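Local coordinates for putative lipoprotein YcdA (Bacillus subtilis subsp. subtilis str. 168, PDB 4R4G) that is of unknown function but is probably a membrane-attached lipoprotein, built from an immunoglobulin-like N-terminal domain and an NTF2-clan C-terminal domain joined by a kinked helix, at residues Ser33-Leu39 / Phe100-Lys104; Tyr153-Leu158 / Ile177-Phe181. All blocks are in the same frame, centred on the assembly; numbering follows the deposited sequence.

Contact 1 (Ser33-Leu39 / Phe100-Lys104); sequences STSDDQL and FVVDK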
loop_
_atom_site.group_PDB
_atom_site.type_symbol
_atom_site.label_atom_id
_atom_site.label_comp_id
_atom_site.label_asym_id
_atom_site.label_seq_id
_atom_site.Cartn_x
_atom_site.Cartn_y
_atom_site.Cartn_z
ATOM N N SER A 33 0.643 -16.197 10.147
ATOM C CA SER A 33 1.761 -16.384 11.086
ATOM C C SER A 33 2.555 -15.076 11.378
ATOM O O SER A 33 3.341 -15.059 12.331
ATOM C CB SER A 33 2.706 -17.480 10.590
ATOM O OG SER A 33 2.952 -17.415 9.195
ATOM N N THR A 34 2.335 -13.992 10.602
ATOM C CA THR A 34 3.058 -12.730 10.797
ATOM C C THR A 34 2.255 -11.679 11.579
ATOM O O THR A 34 1.021 -11.638 11.510
ATOM C CB THR A 34 3.449 -12.104 9.455
ATOM O OG1 THR A 34 2.257 -11.696 8.796
ATOM C CG2 THR A 34 4.232 -13.028 8.563
ATOM N N SER A 35 2.983 -10.797 12.276
ATOM C CA SER A 35 2.456 -9.645 12.988
ATOM C C SER A 35 2.534 -8.445 12.061
ATOM O O SER A 35 3.183 -8.525 11.003
ATOM C CB SER A 35 3.236 -9.406 14.271
ATOM O OG SER A 35 2.939 -10.470 15.156
ATOM N N ASP A 36 1.854 -7.341 12.422
ATOM C CA ASP A 36 1.836 -6.137 11.579
ATOM C C ASP A 36 3.231 -5.494 11.534
ATOM O O ASP A 36 3.597 -4.825 10.552
ATOM C CB ASP A 36 0.783 -5.126 12.094
ATOM C CG ASP A 36 -0.657 -5.624 12.209
ATOM O OD1 ASP A 36 -0.951 -6.746 11.711
ATOM O OD2 ASP A 36 -1.497 -4.881 12.771
ATOM N N ASP A 37 4.010 -5.745 12.601
ATOM C CA ASP A 37 5.356 -5.229 12.778
ATOM C C ASP A 37 6.427 -6.194 12.235
ATOM O O ASP A 37 7.620 -5.868 12.263
ATOM C CB ASP A 37 5.572 -4.933 14.262
ATOM C CG ASP A 37 4.580 -3.911 14.789
ATOM O OD1 ASP A 37 4.429 -2.827 14.145
ATOM O OD2 ASP A 37 3.930 -4.196 15.821
ATOM N N GLN A 38 6.004 -7.360 11.709
ATOM C CA GLN A 38 6.938 -8.335 11.156
ATOM C C GLN A 38 6.949 -8.285 9.656
ATOM O O GLN A 38 5.992 -7.808 9.027
ATOM C CB GLN A 38 6.628 -9.759 11.626
ATOM C CG GLN A 38 7.139 -10.012 13.019
ATOM C CD GLN A 38 6.744 -11.344 13.580
ATOM O OE1 GLN A 38 5.626 -11.834 13.382
ATOM N NE2 GLN A 38 7.647 -11.942 14.344
ATOM N N LEU A 39 8.059 -8.780 9.086
ATOM C CA LEU A 39 8.281 -8.899 7.655
ATOM C C LEU A 39 8.507 -10.358 7.326
ATOM O O LEU A 39 8.494 -11.218 8.219
ATOM C CB LEU A 39 9.480 -8.042 7.207
ATOM C CG LEU A 39 9.342 -6.525 7.356
ATOM C CD1 LEU A 39 10.620 -5.833 6.941
ATOM C CD2 LEU A 39 8.170 -5.978 6.511
ATOM N N PHE A 100 10.473 -16.730 5.570
ATOM C CA PHE A 100 10.504 -16.862 7.014
ATOM C C PHE A 100 10.005 -15.615 7.682
ATOM O O PHE A 100 10.379 -14.518 7.282
ATOM C CB PHE A 100 11.930 -17.165 7.500
ATOM C CG PHE A 100 12.520 -18.444 6.962
ATOM C CD1 PHE A 100 12.200 -19.670 7.530
ATOM C CD2 PHE A 100 13.408 -18.423 5.891
ATOM C CE1 PHE A 100 12.735 -20.855 7.024
ATOM C CE2 PHE A 100 13.957 -19.606 5.396
ATOM C CZ PHE A 100 13.602 -20.815 5.952
ATOM N N VAL A 101 9.190 -15.789 8.723
ATOM C CA VAL A 101 8.626 -14.698 9.510
ATOM C C VAL A 101 9.742 -14.168 10.408
ATOM O O VAL A 101 10.262 -14.917 11.235
ATOM C CB VAL A 101 7.388 -15.176 10.321
ATOM C CG1 VAL A 101 6.751 -14.030 11.081
ATOM C CG2 VAL A 101 6.371 -15.877 9.428
ATOM N N VAL A 102 10.104 -12.886 10.228
ATOM C CA VAL A 102 11.198 -12.202 10.930
ATOM C C VAL A 102 10.834 -10.774 11.374
ATOM O O VAL A 102 10.012 -10.094 10.757
ATOM C CB VAL A 102 12.488 -12.128 10.042
ATOM C CG1 VAL A 102 13.085 -13.503 9.799
ATOM C CG2 VAL A 102 12.246 -11.389 8.712
ATOM N N ASP A 103 11.532 -10.320 12.411
ATOM C CA ASP A 103 11.550 -8.960 12.926
ATOM C C ASP A 103 12.723 -8.284 12.183
ATOM O O ASP A 103 13.839 -8.795 12.222
ATOM C CB ASP A 103 11.712 -8.971 14.460
ATOM C CG ASP A 103 10.563 -9.648 15.194
ATOM O OD1 ASP A 103 9.464 -9.068 15.231
ATOM O OD2 ASP A 103 10.780 -10.737 15.781
ATOM N N LYS A 104 12.441 -7.237 11.393
ATOM C CA LYS A 104 13.393 -6.500 10.535
ATOM C C LYS A 104 14.688 -6.146 11.267
ATOM O O LYS A 104 14.650 -5.730 12.433
ATOM C CB LYS A 104 12.714 -5.202 10.006
ATOM C CG LYS A 104 13.499 -4.340 8.990
ATOM C CD LYS A 104 12.872 -2.926 8.891
ATOM C CE LYS A 104 13.648 -1.929 8.048
ATOM N NZ LYS A 104 13.001 -0.584 8.003
#

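Contact 2 (Tyr153-Leu158 / Ile177-Phe181); sequences YVDVLL and IVNDF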
loop_
_atom_site.group_PDB
_atom_site.type_symbol
_atom_site.label_atom_id
_atom_site.label_comp_id
_atom_site.label_asym_id
_atom_site.label_seq_id
_atom_site.Cartn_x
_atom_site.Cartn_y
_atom_site.Cartn_z
ATOM N N TYR A 153 -1.577 10.865 -4.681
ATOM C CA TYR A 153 -2.873 10.944 -5.340
ATOM C C TYR A 153 -3.822 11.750 -4.479
ATOM O O TYR A 153 -4.482 12.639 -4.991
ATOM C CB TYR A 153 -3.448 9.539 -5.592
ATOM C CG TYR A 153 -3.135 8.964 -6.955
ATOM C CD1 TYR A 153 -3.952 9.225 -8.049
ATOM C CD2 TYR A 153 -2.041 8.124 -7.145
ATOM C CE1 TYR A 153 -3.688 8.670 -9.298
ATOM C CE2 TYR A 153 -1.765 7.563 -8.392
ATOM C CZ TYR A 153 -2.587 7.846 -9.467
ATOM O OH TYR A 153 -2.309 7.312 -10.700
ATOM N N VAL A 154 -3.853 11.478 -3.163
ATOM C CA VAL A 154 -4.698 12.175 -2.184
ATOM C C VAL A 154 -4.291 13.662 -2.134
ATOM O O VAL A 154 -5.157 14.541 -2.203
ATOM C CB VAL A 154 -4.662 11.479 -0.788
ATOM C CG1 VAL A 154 -5.319 12.336 0.293
ATOM C CG2 VAL A 154 -5.348 10.127 -0.852
ATOM N N ASP A 155 -2.985 13.931 -2.103
ATOM C CA ASP A 155 -2.449 15.290 -2.069
ATOM C C ASP A 155 -2.956 16.143 -3.242
ATOM O O ASP A 155 -3.564 17.199 -3.018
ATOM C CB ASP A 155 -0.911 15.246 -2.077
ATOM C CG ASP A 155 -0.238 15.143 -0.722
ATOM O OD1 ASP A 155 -0.934 14.836 0.274
ATOM O OD2 ASP A 155 0.975 15.392 -0.652
ATOM N N VAL A 156 -2.755 15.659 -4.486
ATOM C CA VAL A 156 -3.132 16.399 -5.690
ATOM C C VAL A 156 -4.648 16.430 -5.913
ATOM O O VAL A 156 -5.155 17.490 -6.279
ATOM C CB VAL A 156 -2.389 15.927 -6.970
ATOM C CG1 VAL A 156 -0.881 16.001 -6.782
ATOM C CG2 VAL A 156 -2.810 14.530 -7.403
ATOM N N LEU A 157 -5.359 15.304 -5.712
ATOM C CA LEU A 157 -6.793 15.224 -5.970
ATOM C C LEU A 157 -7.664 15.738 -4.880
ATOM O O LEU A 157 -8.640 16.415 -5.180
ATOM C CB LEU A 157 -7.252 13.792 -6.227
ATOM C CG LEU A 157 -6.720 13.038 -7.418
ATOM C CD1 LEU A 157 -7.281 11.656 -7.408
ATOM C CD2 LEU A 157 -7.054 13.739 -8.713
ATOM N N LEU A 158 -7.431 15.309 -3.635
ATOM C CA LEU A 158 -8.333 15.647 -2.539
ATOM C C LEU A 158 -7.914 16.876 -1.764
ATOM O O LEU A 158 -8.780 17.641 -1.346
ATOM C CB LEU A 158 -8.462 14.441 -1.597
ATOM C CG LEU A 158 -9.213 13.256 -2.204
ATOM C CD1 LEU A 158 -8.839 12.009 -1.558
ATOM C CD2 LEU A 158 -10.711 13.442 -2.124
ATOM N N ILE A 177 -5.567 14.208 -14.593
ATOM C CA ILE A 177 -6.281 13.419 -13.583
ATOM C C ILE A 177 -7.074 14.323 -12.633
ATOM O O ILE A 177 -8.191 13.958 -12.274
ATOM C CB ILE A 177 -5.352 12.416 -12.839
ATOM C CG1 ILE A 177 -6.162 11.381 -12.043
ATOM C CG2 ILE A 177 -4.279 13.084 -11.972
ATOM C CD1 ILE A 177 -5.522 10.057 -11.991
ATOM N N VAL A 178 -6.536 15.512 -12.295
ATOM C CA VAL A 178 -7.165 16.496 -11.415
ATOM C C VAL A 178 -8.374 17.148 -12.119
ATOM O O VAL A 178 -9.447 17.251 -11.515
ATOM C CB VAL A 178 -6.138 17.560 -10.947
ATOM C CG1 VAL A 178 -6.821 18.760 -10.296
ATOM C CG2 VAL A 178 -5.113 16.954 -10.007
ATOM N N ASN A 179 -8.196 17.600 -13.377
ATOM C CA ASN A 179 -9.266 18.224 -14.149
ATOM C C ASN A 179 -10.420 17.255 -14.343
ATOM O O ASN A 179 -11.580 17.640 -14.166
ATOM C CB ASN A 179 -8.750 18.739 -15.491
ATOM C CG ASN A 179 -8.112 20.102 -15.391
ATOM O OD1 ASN A 179 -7.133 20.320 -14.661
ATOM N ND2 ASN A 179 -8.668 21.060 -16.112
ATOM N N ASP A 180 -10.101 15.987 -14.645
ATOM C CA ASP A 180 -11.118 14.951 -14.797
ATOM C C ASP A 180 -11.859 14.745 -13.480
ATOM O O ASP A 180 -13.093 14.692 -13.487
ATOM C CB ASP A 180 -10.504 13.631 -15.291
ATOM C CG ASP A 180 -10.060 13.607 -16.750
ATOM O OD1 ASP A 180 -10.381 14.581 -17.500
ATOM O OD2 ASP A 180 -9.404 12.619 -17.149
ATOM N N PHE A 181 -11.107 14.699 -12.347
ATOM C CA PHE A 181 -11.657 14.523 -11.002
ATOM C C PHE A 181 -12.576 15.671 -10.650
ATOM O O PHE A 181 -13.707 15.420 -10.263
ATOM C CB PHE A 181 -10.545 14.367 -9.939
ATOM C CG PHE A 181 -11.051 14.262 -8.510
ATOM C CD1 PHE A 181 -11.450 13.036 -7.982
ATOM C CD2 PHE A 181 -11.130 15.394 -7.695
ATOM C CE1 PHE A 181 -11.934 12.947 -6.673
ATOM C CE2 PHE A 181 -11.613 15.302 -6.389
ATOM C CZ PHE A 181 -12.005 14.081 -5.884
#

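Contact 1 (Ser33-Leu39 / Phe100-Lys104)
Two backbone hydrogen bonds join the segments at a single residue pair: L39 N donates to V102 O (2.9 Å, N-H...O angle 166°) and V102 N to L39 O (3.1 Å, 178°). Reciprocal, nearly straight bonds identify L39 and V102 as an antiparallel hydrogen-bonded pair, with CA atoms 5.5 Å apart and both side chains on one face of the sheet. Here L39 of strand 39-48 pairs with V102 of strand 93-102, an outermost strand of a four-stranded antiparallel sheet in the Ig-like domain. Ahead of L39 the chain reverses in a type I turn from S35 to Q38, closed by Q38 N to S35 O (3.1 Å); Q38 OE1 also accepts from S35 N (3.0 Å). The remaining contacts are van der Waals. The V101 methyls pack beside the Q38 amide and T34, CG1 3.4 Å from Q38 OE1 and CG2 3.7 Å from T34 CG2. Beyond the pair, L39 CD1 meets K104 CB at 3.8 Å, and both side chains also touch A140 of helix 134-141.

Contact 2 (Tyr153-Leu158 / Ile177-Phe181)
L157 is the main knob of this helix pair. Its CA-to-CB bond points sideways, yet the m,t rotamer carries CD2 into the hollow between I177, V178 and F181: the methyl lies 3.7 Å from I177 O, 3.9 Å from V178 CA and 3.8 Å from F181 CB. L157 and V178 also have the closest CA atoms across the segments, 5.6 Å apart. F181 returns the fit. With chi1 at 177° its ring reaches across to L157 and L158, one face against L157 CB, while CE2 comes to 3.4 Å from L157 O and CZ to 4.0 Å from L158 CD2. The short axes of 153-157 and 177-181 pass 10.4 Å apart and cross at -61°, an oblique apolar helix-helix packing within the helical part of the C-terminal domain, which belongs to the DUF5105 family of the NTF2 clan. To the sides of the L157-V178 pair lie the Y153-I177 and L158-F181 contacts. On one flank I177 CD1 pushes up to the edge of the Y153 ring, 3.5 Å from CE1, and F166 of helix 165-170 touches both residues, meeting Y153 edge-to-face. V178 CG2 fits beside the V156 backbone, 3.8 Å from V156 O and 4.2 Å from V156 CB. V320 of helix 314-321 packs against both L158 and F181.

How the contacts relate
From the N terminus, strand 16-25 leads into the loop holding 33-39; contact 1 closes when the chain returns along strand 93-102, with 60 residues, half of them strand and none helix, between its segments. The chain then passes through strands 107-112 and 125-130 and helix 134-141 before entering helix 145-157. Contact 2 closes a much shorter loop of 18 residues, which includes helix 165-170. The two loops follow in series, neither nesting nor crossing. Contact 1 ties the loop before strand 39-48, and L39 itself, to strand 93-102 within the Ig-like domain, contact 2 helices of the C-terminal domain; their centres are 34 Å apart, on opposite sides of the chain's centre, and their nearest atoms about 21 Å.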